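Local coordinates for carboxylic ester hydrolase (Aspergillus niger, PDB 7K4O), which hydrolyses ester bonds, probably those of tannins and related gallate esters, as a serine esterase of the tannase family, at residues Glu77-Ala82 with Ser106-Val111; Phe49-Thr54 with Val111-Ala116; Glu38-Ser43 with Ile55-Val60. All coordinates share one frame; numbering follows the deposited sequence.

Contact 1 of 3, residues Glu77-Ala82 with Ser106-Val111; sequences EIWLPA and SLPGGV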
loop_
_atom_site.group_PDB
_atom_site.type_symbol
_atom_site.label_atom_id
_atom_site.label_comp_id
_atom_site.label_asym_id
_atom_site.label_seq_id
_atom_site.Cartn_x
_atom_site.Cartn_y
_atom_site.Cartn_z
ATOM N N GLU A 77 20.477 -4.906 2.438
ATOM C CA GLU A 77 20.754 -4.504 3.829
ATOM C C GLU A 77 19.878 -5.386 4.711
ATOM O O GLU A 77 18.670 -5.411 4.517
ATOM C CB GLU A 77 20.490 -3.018 4.089
ATOM C CG GLU A 77 20.755 -2.605 5.547
ATOM C CD GLU A 77 20.903 -1.093 5.739
ATOM O OE1 GLU A 77 20.408 -0.552 6.731
ATOM O OE2 GLU A 77 21.424 -0.441 4.777
ATOM N N ILE A 78 20.507 -6.044 5.688
ATOM C CA ILE A 78 19.801 -7.003 6.560
ATOM C C ILE A 78 20.220 -6.667 7.993
ATOM O O ILE A 78 21.415 -6.542 8.241
ATOM C CB ILE A 78 20.176 -8.453 6.163
ATOM C CG1 ILE A 78 19.650 -8.778 4.740
ATOM C CG2 ILE A 78 19.608 -9.458 7.164
ATOM C CD1 ILE A 78 20.137 -10.103 4.198
ATOM N N TRP A 79 19.245 -6.519 8.850
ATOM C CA TRP A 79 19.507 -6.321 10.293
ATOM C C TRP A 79 19.298 -7.655 10.999
ATOM O O TRP A 79 18.182 -8.172 10.960
ATOM C CB TRP A 79 18.629 -5.248 10.849
ATOM C CG TRP A 79 18.864 -3.865 10.317
ATOM C CD1 TRP A 79 19.728 -3.460 9.333
ATOM C CD2 TRP A 79 18.175 -2.693 10.758
ATOM N NE1 TRP A 79 19.608 -2.100 9.141
ATOM C CE2 TRP A 79 18.632 -1.612 9.964
ATOM C CE3 TRP A 79 17.186 -2.453 11.701
ATOM C CZ2 TRP A 79 18.162 -0.315 10.155
ATOM C CZ3 TRP A 79 16.695 -1.175 11.877
ATOM C CH2 TRP A 79 17.176 -0.115 11.099
ATOM N N LEU A 80 20.330 -8.097 11.703
ATOM C CA LEU A 80 20.329 -9.389 12.446
ATOM C C LEU A 80 20.192 -9.146 13.937
ATOM O O LEU A 80 21.008 -8.446 14.542
ATOM C CB LEU A 80 21.635 -10.108 12.160
ATOM C CG LEU A 80 21.961 -10.477 10.731
ATOM C CD1 LEU A 80 23.341 -11.085 10.641
ATOM C CD2 LEU A 80 20.937 -11.451 10.157
ATOM N N PRO A 81 19.141 -9.662 14.572
ATOM C CA PRO A 81 19.078 -9.631 16.036
ATOM C C PRO A 81 20.273 -10.317 16.699
ATOM O O PRO A 81 20.942 -11.179 16.157
ATOM C CB PRO A 81 17.815 -10.430 16.384
ATOM C CG PRO A 81 16.988 -10.412 15.076
ATOM C CD PRO A 81 17.969 -10.322 13.940
ATOM N N ALA A 82 20.527 -9.915 17.928
ATOM C CA ALA A 82 21.471 -10.637 18.790
ATOM C C ALA A 82 21.004 -12.099 18.841
ATOM O O ALA A 82 19.796 -12.363 18.892
ATOM C CB ALA A 82 21.454 -10.018 20.158
ATOM N N SER A 106 11.209 0.454 8.034
ATOM C CA SER A 106 10.487 -0.842 8.169
ATOM C C SER A 106 11.306 -1.867 8.965
ATOM O O SER A 106 10.672 -2.690 9.682
ATOM C CB SER A 106 10.081 -1.439 6.827
ATOM O OG SER A 106 9.196 -0.590 6.140
ATOM N N LEU A 107 12.606 -1.909 8.766
ATOM C CA LEU A 107 13.478 -2.942 9.342
ATOM C C LEU A 107 13.324 -3.061 10.864
ATOM O O LEU A 107 13.354 -4.194 11.374
ATOM C CB LEU A 107 14.940 -2.727 8.962
ATOM C CG LEU A 107 15.273 -2.727 7.472
ATOM C CD1 LEU A 107 16.717 -2.403 7.272
ATOM C CD2 LEU A 107 14.951 -4.086 6.892
ATOM N N PRO A 108 13.117 -1.984 11.665
ATOM C CA PRO A 108 12.982 -2.176 13.121
ATOM C C PRO A 108 11.812 -3.082 13.494
ATOM O O PRO A 108 11.852 -3.742 14.516
ATOM C CB PRO A 108 12.689 -0.750 13.639
ATOM C CG PRO A 108 13.388 0.163 12.604
ATOM C CD PRO A 108 13.144 -0.550 11.281
ATOM N N GLY A 109 10.750 -3.076 12.679
ATOM C CA GLY A 109 9.524 -3.818 12.950
ATOM C C GLY A 109 9.766 -5.318 12.889
ATOM O O GLY A 109 8.874 -6.058 13.335
ATOM N N GLY A 110 10.841 -5.773 12.285
ATOM C CA GLY A 110 11.221 -7.189 12.347
ATOM C C GLY A 110 12.125 -7.483 13.521
ATOM O O GLY A 110 11.894 -8.441 14.264
ATOM N N VAL A 111 13.154 -6.687 13.668
ATOM C CA VAL A 111 14.203 -6.931 14.701
ATOM C C VAL A 111 13.531 -6.978 16.077
ATOM O O VAL A 111 13.893 -7.851 16.889
ATOM C CB VAL A 111 15.286 -5.864 14.646
ATOM C CG1 VAL A 111 16.217 -5.959 15.846
ATOM C CG2 VAL A 111 16.051 -5.951 13.346
#
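The segment 77-82 follows the last part of strand 74-81, while 106-111 leave a loop and enter the short helix 108-111. The two backbones come nearest at P81 and V111, whose CA atoms are 5.7 Å apart. The helical turn is defined by G109 N bonded to S106 O and G110 N to L107 O. W79 carries the contact. With CG anti to its carbonyl carbon (chi1 -65°), its indole extends over the start of the helix, crossing the L107 side chain at about a right angle. L107 CD1 makes a CH-pi contact, 3.5 Å from the centroid of the five-membered ring of W79 and 16° off its normal, and L107 CB follows over the six-membered ring. Strand 74-81 belongs to the large mixed sheet of this alpha/beta-hydrolase-clan enzyme, so the indole fastens a short, buried helix to one face of that sheet. Y57 of the neighbouring strand stacks on the same indole. P108 CG approaches W79 CZ3 obliquely at 3.6 Å, and V111 CG2 lies 3.7 Å from W79 CB, near the ring plane. The rotation of the indole is fixed within its own strand: W79 NE1 donates to the anti lone pair of E77 OE1 (3.0 Å), with the acceptor 16° out of the ring plane. E77 reaches it through an extended chain whose CG is anti to the backbone N.

Contact 2 of 3, residues Phe49-Thr54 with Val111-Ala116; sequences FYPSAT and VMYGAA. With MAN (alpha-D-mannopyranose), chain B.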
loop_
_atom_site.group_PDB
_atom_site.type_symbol
_atom_site.label_atom_id
_atom_site.label_comp_id
_atom_site.label_asym_id
_atom_site.label_seq_id
_atom_site.Cartn_x
_atom_site.Cartn_y
_atom_site.Cartn_z
ATOM N N PHE A 49 3.335 1.603 12.349
ATOM C CA PHE A 49 3.209 0.173 11.931
ATOM C C PHE A 49 3.719 -0.818 12.989
ATOM O O PHE A 49 3.548 -2.025 12.761
ATOM C CB PHE A 49 3.958 -0.064 10.627
ATOM C CG PHE A 49 3.355 0.736 9.497
ATOM C CD1 PHE A 49 2.105 0.407 9.027
ATOM C CD2 PHE A 49 4.065 1.760 8.896
ATOM C CE1 PHE A 49 1.539 1.122 7.970
ATOM C CE2 PHE A 49 3.492 2.489 7.861
ATOM C CZ PHE A 49 2.230 2.174 7.428
ATOM N N TYR A 50 4.405 -0.348 14.021
ATOM C CA TYR A 50 4.900 -1.226 15.101
ATOM C C TYR A 50 4.943 -0.456 16.414
ATOM O O TYR A 50 5.100 0.753 16.441
ATOM C CB TYR A 50 6.244 -1.861 14.726
ATOM C CG TYR A 50 7.301 -0.955 14.173
ATOM C CD1 TYR A 50 8.061 -0.111 14.966
ATOM C CD2 TYR A 50 7.536 -0.912 12.798
ATOM C CE1 TYR A 50 9.019 0.720 14.420
ATOM C CE2 TYR A 50 8.541 -0.134 12.265
ATOM C CZ TYR A 50 9.282 0.718 13.063
ATOM O OH TYR A 50 10.251 1.549 12.544
ATOM N N PRO A 51 4.818 -1.176 17.532
ATOM C CA PRO A 51 4.955 -0.539 18.845
ATOM C C PRO A 51 6.355 0.023 19.045
ATOM O O PRO A 51 7.372 -0.439 18.452
ATOM C CB PRO A 51 4.690 -1.677 19.833
ATOM C CG PRO A 51 4.006 -2.749 19.039
ATOM C CD PRO A 51 4.479 -2.600 17.599
ATOM N N SER A 52 6.440 1.048 19.909
ATOM C CA SER A 52 7.734 1.663 20.243
ATOM C C SER A 52 8.627 0.661 20.944
ATOM O O SER A 52 8.147 -0.169 21.748
ATOM C CB SER A 52 7.533 2.938 21.036
ATOM O OG SER A 52 6.820 3.855 20.191
ATOM N N ALA A 53 9.900 0.712 20.657
ATOM C CA ALA A 53 10.864 -0.223 21.261
ATOM C C ALA A 53 12.255 0.381 21.259
ATOM O O ALA A 53 12.526 1.317 20.538
ATOM C CB ALA A 53 10.881 -1.553 20.535
ATOM N N THR A 54 13.139 -0.283 21.970
ATOM C CA THR A 54 14.587 -0.052 21.900
ATOM C C THR A 54 15.251 -1.339 21.443
ATOM O O THR A 54 14.988 -2.404 22.053
ATOM C CB THR A 54 15.154 0.423 23.253
ATOM O OG1 THR A 54 14.441 1.599 23.620
ATOM C CG2 THR A 54 16.604 0.782 23.161
ATOM N N VAL A 111 13.154 -6.687 13.668
ATOM C CA VAL A 111 14.203 -6.931 14.701
ATOM C C VAL A 111 13.531 -6.978 16.077
ATOM O O VAL A 111 13.893 -7.851 16.889
ATOM C CB VAL A 111 15.286 -5.864 14.646
ATOM C CG1 VAL A 111 16.217 -5.959 15.846
ATOM C CG2 VAL A 111 16.051 -5.951 13.346
ATOM N N MET A 112 12.528 -6.152 16.312
ATOM C CA MET A 112 11.920 -6.113 17.669
ATOM C C MET A 112 11.091 -7.385 17.927
ATOM O O MET A 112 10.782 -7.637 19.111
ATOM C CB MET A 112 11.090 -4.865 17.895
ATOM C CG MET A 112 9.825 -4.833 17.091
ATOM S SD MET A 112 8.771 -3.401 17.441
ATOM C CE MET A 112 9.836 -2.043 17.014
ATOM N N TYR A 113 10.755 -8.184 16.908
ATOM C CA TYR A 113 10.097 -9.508 17.068
ATOM C C TYR A 113 11.092 -10.640 16.806
ATOM O O TYR A 113 10.673 -11.771 16.531
ATOM C CB TYR A 113 8.849 -9.568 16.191
ATOM C CG TYR A 113 7.758 -8.680 16.683
ATOM C CD1 TYR A 113 7.007 -8.984 17.816
ATOM C CD2 TYR A 113 7.551 -7.441 16.117
ATOM C CE1 TYR A 113 6.053 -8.098 18.302
ATOM C CE2 TYR A 113 6.637 -6.536 16.633
ATOM C CZ TYR A 113 5.866 -6.861 17.734
ATOM O OH TYR A 113 4.926 -6.000 18.244
ATOM N N GLY A 114 12.390 -10.388 16.924
ATOM C CA GLY A 114 13.430 -11.407 16.765
ATOM C C GLY A 114 13.563 -11.943 15.365
ATOM O O GLY A 114 14.011 -13.099 15.187
ATOM N N ALA A 115 13.237 -11.107 14.363
ATOM C CA ALA A 115 13.385 -11.478 12.942
ATOM C C ALA A 115 14.600 -10.810 12.345
ATOM O O ALA A 115 14.766 -9.578 12.484
ATOM C CB ALA A 115 12.150 -11.127 12.171
ATOM N N ALA A 116 15.406 -11.599 11.647
ATOM C CA ALA A 116 16.336 -11.079 10.635
ATOM C C ALA A 116 15.477 -10.314 9.638
ATOM O O ALA A 116 14.475 -10.863 9.173
ATOM C CB ALA A 116 17.164 -12.194 10.035
HETATM C C1 MAN B . 2.568 1.645 24.421
HETATM C C2 MAN B . 3.415 1.358 23.146
HETATM C C3 MAN B . 2.846 2.230 22.030
HETATM C C4 MAN B . 1.390 1.893 21.720
HETATM C C5 MAN B . 0.577 1.949 23.028
HETATM C C6 MAN B . -0.777 1.315 22.956
HETATM O O2 MAN B . 3.303 -0.019 22.767
HETATM O O3 MAN B . 3.758 2.032 20.955
HETATM O O4 MAN B . 0.868 2.853 20.796
HETATM O O5 MAN B . 1.224 1.258 24.120
HETATM O O6 MAN B . -1.563 1.561 24.236
#
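Two tyrosine rings and one methionine define this contact. M112 CE approaches the Y50 ring obliquely, 3.3 Å from CD1, and the sulfur stands 5.1 Å from the ring centroid, 51° off the normal: a Met-aromatic contact made at a slant, with the methyl nearer the ring than the sulfur, since Y50 CD1 is 4.2 Å from M112 SD. The Y113 ring instead offers its edge, with P51 CD near its plane; the hydroxyl end does the touching, Y113 OH lying 3.5 Å from P51 CG. The proline and this tyrosine cross at about a right angle. Torsions explain the reach of M112. Its CG takes the crowded position between backbone N and carbonyl carbon, the chain then runs straight through chi2, and a bend at chi3 (60°) turns CE toward the Y50 ring and A53. M112 CE also meets A53 CB at 3.7 Å and P51 O at 3.3 Å, so one methyl touches the Y50 ring, the P51 carbonyl and the A53 side chain. Y50 CG is likewise in the crowded position, and its hydroxyl is hydrogen-bonded to Q105 O. On the strand's other side S52 N donates to O3 of a glycan mannose at 3.0 Å and 172°, a nearly straight bond; Q479 and G509 hold the same sugar. The 111-114 segment is a type I beta turn that ends helix 108-111 in a Schellman motif: G114 N bonds V111 O, A115 N bonds G110 O, and G114, with positive phi, is the C-prime residue. M112 also packs on V45 and Y113 on I486, placing the contact at the surface, where the turn after helix 108-111 meets strand 50-66, with strand 28-47 and helix 481-491 alongside.

Contact 3 of 3, residues Glu38-Ser43 with Ile55-Val60; sequences EVVTNS and INYCNV. With NAG (2-acetamido-2-deoxy-beta-D-glucopyranose), chain C; NAG (2-acetamido-2-deoxy-beta-D-glucopyranose), chain F.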
loop_
_atom_site.group_PDB
_atom_site.type_symbol
_atom_site.label_atom_id
_atom_site.label_comp_id
_atom_site.label_asym_id
_atom_site.label_seq_id
_atom_site.Cartn_x
_atom_site.Cartn_y
_atom_site.Cartn_z
ATOM N N GLU A 38 28.075 -3.834 11.172
ATOM C CA GLU A 38 28.082 -2.748 12.155
ATOM C C GLU A 38 27.116 -3.051 13.291
ATOM O O GLU A 38 25.913 -3.249 13.072
ATOM C CB GLU A 38 27.694 -1.469 11.448
ATOM C CG GLU A 38 27.638 -0.358 12.397
ATOM C CD GLU A 38 27.262 0.955 11.758
ATOM O OE1 GLU A 38 26.678 0.983 10.656
ATOM O OE2 GLU A 38 27.543 1.926 12.423
ATOM N N VAL A 39 27.615 -3.072 14.524
ATOM C CA VAL A 39 26.755 -3.157 15.724
ATOM C C VAL A 39 25.993 -1.874 15.958
ATOM O O VAL A 39 26.620 -0.788 15.970
ATOM C CB VAL A 39 27.554 -3.543 16.984
ATOM C CG1 VAL A 39 26.682 -3.476 18.206
ATOM C CG2 VAL A 39 28.190 -4.901 16.828
ATOM N N VAL A 40 24.709 -1.968 16.167
ATOM C CA VAL A 40 23.828 -0.842 16.593
ATOM C C VAL A 40 23.225 -1.186 17.934
ATOM O O VAL A 40 22.576 -2.240 18.069
ATOM C CB VAL A 40 22.723 -0.539 15.580
ATOM C CG1 VAL A 40 21.828 0.590 16.051
ATOM C CG2 VAL A 40 23.358 -0.261 14.226
ATOM N N THR A 41 23.488 -0.344 18.923
ATOM C CA THR A 41 23.074 -0.600 20.310
ATOM C C THR A 41 22.081 0.451 20.785
ATOM O O THR A 41 22.288 1.660 20.511
ATOM C CB THR A 41 24.324 -0.596 21.202
ATOM O OG1 THR A 41 25.238 -1.560 20.698
ATOM C CG2 THR A 41 23.957 -0.835 22.646
ATOM N N ASN A 42 21.032 0.017 21.460
ATOM C CA ASN A 42 20.035 0.871 22.128
ATOM C C ASN A 42 19.435 1.882 21.164
ATOM O O ASN A 42 19.349 3.086 21.504
ATOM C CB ASN A 42 20.600 1.592 23.352
ATOM C CG ASN A 42 20.955 0.623 24.454
ATOM O OD1 ASN A 42 20.741 -0.574 24.329
ATOM N ND2 ASN A 42 21.496 1.138 25.556
ATOM N N SER A 43 18.965 1.411 20.008
ATOM C CA SER A 43 18.277 2.276 19.047
ATOM C C SER A 43 16.811 2.390 19.420
ATOM O O SER A 43 16.073 1.400 19.401
ATOM C CB SER A 43 18.512 1.766 17.657
ATOM O OG SER A 43 17.795 2.504 16.711
ATOM N N ILE A 55 16.033 -1.278 20.367
ATOM C CA ILE A 55 16.565 -2.525 19.728
ATOM C C ILE A 55 18.074 -2.497 19.623
ATOM O O ILE A 55 18.697 -1.422 19.549
ATOM C CB ILE A 55 15.909 -2.790 18.354
ATOM C CG1 ILE A 55 16.137 -1.639 17.399
ATOM C CG2 ILE A 55 14.437 -3.042 18.559
ATOM C CD1 ILE A 55 15.605 -1.895 15.995
ATOM N N ASN A 56 18.660 -3.697 19.582
ATOM C CA ASN A 56 20.081 -3.923 19.289
ATOM C C ASN A 56 20.140 -4.835 18.060
ATOM O O ASN A 56 19.323 -5.792 18.009
ATOM C CB ASN A 56 20.791 -4.661 20.435
ATOM C CG ASN A 56 20.574 -3.947 21.755
ATOM O OD1 ASN A 56 20.872 -2.781 21.888
ATOM N ND2 ASN A 56 20.043 -4.643 22.736
ATOM N N TYR A 57 21.080 -4.603 17.162
ATOM C CA TYR A 57 21.218 -5.466 15.962
ATOM C C TYR A 57 22.553 -5.296 15.306
ATOM O O TYR A 57 23.317 -4.354 15.588
ATOM C CB TYR A 57 20.048 -5.176 15.000
ATOM C CG TYR A 57 19.940 -3.752 14.524
ATOM C CD1 TYR A 57 19.227 -2.823 15.252
ATOM C CD2 TYR A 57 20.585 -3.340 13.362
ATOM C CE1 TYR A 57 19.129 -1.496 14.840
ATOM C CE2 TYR A 57 20.488 -2.021 12.939
ATOM C CZ TYR A 57 19.785 -1.108 13.686
ATOM O OH TYR A 57 19.729 0.191 13.238
ATOM N N CYS A 58 22.821 -6.201 14.391
ATOM C CA CYS A 58 23.931 -6.172 13.457
ATOM C C CYS A 58 23.418 -5.654 12.132
ATOM O O CYS A 58 22.598 -6.364 11.500
ATOM C CB CYS A 58 24.538 -7.538 13.280
ATOM S SG CYS A 58 26.015 -7.496 12.260
ATOM N N ASN A 59 23.901 -4.496 11.721
ATOM C CA ASN A 59 23.556 -3.947 10.387
ATOM C C ASN A 59 24.513 -4.542 9.373
ATOM O O ASN A 59 25.725 -4.181 9.361
ATOM C CB ASN A 59 23.608 -2.428 10.437
ATOM C CG ASN A 59 23.575 -1.750 9.081
ATOM O OD1 ASN A 59 23.022 -2.311 8.143
ATOM N ND2 ASN A 59 24.256 -0.589 8.960
ATOM N N VAL A 60 24.000 -5.338 8.427
ATOM C CA VAL A 60 24.795 -6.040 7.394
ATOM C C VAL A 60 24.446 -5.437 6.025
ATOM O O VAL A 60 23.255 -5.297 5.720
ATOM C CB VAL A 60 24.486 -7.546 7.358
ATOM C CG1 VAL A 60 25.242 -8.238 6.250
ATOM C CG2 VAL A 60 24.817 -8.173 8.716
HETATM C C1 NAG C . 24.242 0.163 7.715
HETATM C C2 NAG C . 24.028 1.637 8.036
HETATM C C3 NAG C . 24.143 2.410 6.719
HETATM C C4 NAG C . 25.410 2.117 6.056
HETATM C C5 NAG C . 25.605 0.612 5.867
HETATM C C6 NAG C . 26.904 0.197 5.268
HETATM C C7 NAG C . 22.635 2.008 10.010
HETATM C C8 NAG C . 21.303 2.313 10.469
HETATM N N2 NAG C . 22.760 1.889 8.642
HETATM O O3 NAG C . 23.983 3.786 7.015
HETATM O O4 NAG C . 25.326 2.656 4.738
HETATM O O5 NAG C . 25.480 -0.038 7.132
HETATM O O6 NAG C . 28.061 0.756 5.900
HETATM O O7 NAG C . 23.581 1.822 10.757
HETATM C C1 NAG F . 21.916 0.315 26.678
HETATM C C2 NAG F . 23.146 0.967 27.369
HETATM C C3 NAG F . 23.514 0.204 28.619
HETATM C C4 NAG F . 22.307 0.101 29.489
HETATM C C5 NAG F . 21.104 -0.490 28.703
HETATM C C6 NAG F . 19.834 -0.606 29.557
HETATM C C7 NAG F . 24.587 2.082 25.744
HETATM C C8 NAG F . 25.644 1.875 24.746
HETATM N N2 NAG F . 24.290 0.991 26.470
HETATM O O3 NAG F . 24.583 0.918 29.207
HETATM O O4 NAG F . 22.698 -0.875 30.490
HETATM O O5 NAG F . 20.824 0.361 27.609
HETATM O O6 NAG F . 19.423 0.719 29.956
HETATM O O7 NAG F . 23.991 3.150 25.860
HETATM O O HOH W 1 17.297 1.402 14.274
#
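Backbone hydrogen bonds set the pairing of these antiparallel strands, whose axes approach to 4.7 Å at 154°. V40 and Y57 form a hydrogen-bonded pair: V40 N reaches Y57 O at 2.8 Å, nearly along the C=O axis, and Y57 N returns to V40 O. V39 faces C58 as a non-hydrogen-bonded pair. At E38 and N59 the two directions are unequal, since N59 N to E38 O is short and fairly straight whereas E38 N to N59 O is bent to 127° and weak. Their side chains add a weak bond from N59 ND2 to E38 OE1. Past V40 the register slips by one residue: N42 and S43 both face I55, a G1 beta bulge, with N42 in the left-handed region (phi 55°). S43 and I55 exchange two backbone bonds, and N42 N turns to a side chain, meeting N56 OD1 at 2.8 Å nearly along its C=O axis. The N56 carboxamide thus takes up the backbone N-H that the bulge displaces. This is the hairpin of strands 28-47 and 50-66, at the outer margin of the mixed sheet. Among side chains, V40 lies alongside Y57 and sets CB over the ring face, a CH-pi contact 3.7 Å from the centroid; Y57 CG sits in the crowded position between backbone N and carbonyl carbon. Y57 OH and S43 OG share one water, at 2.9 Å from Y57 OH. Covalent and metal bonds complete the account. N42 ND2 and N59 ND2 each carry an N-linked NAG, C58 is disulfide-bonded to C10, and extended E38 binds zinc through OE2. Zinc would be expected to keep E38 ionised.

In the fold
From the N terminus, contact 3 comes first: 38-43 and 55-60 close the hairpin of strands 28-47 and 50-66. Contact 2 starts within that hairpin at 49-54 and reaches forward to 111-116, so the two cross. Contact 1, joining 77-82 to 106-111, follows contact 3 in series and nests inside the long loop closed by contact 2, sharing V111 with it. Strand 50-66 serves contacts 2 and 3, and strand 74-81 beside it serves contact 1; backbone bonds from L80 N to C58 O and I78 N to V60 O unite them. Contacts 1 and 2 tie helix 108-111 and the turn after it to the edge of the sheet that contact 3 pairs.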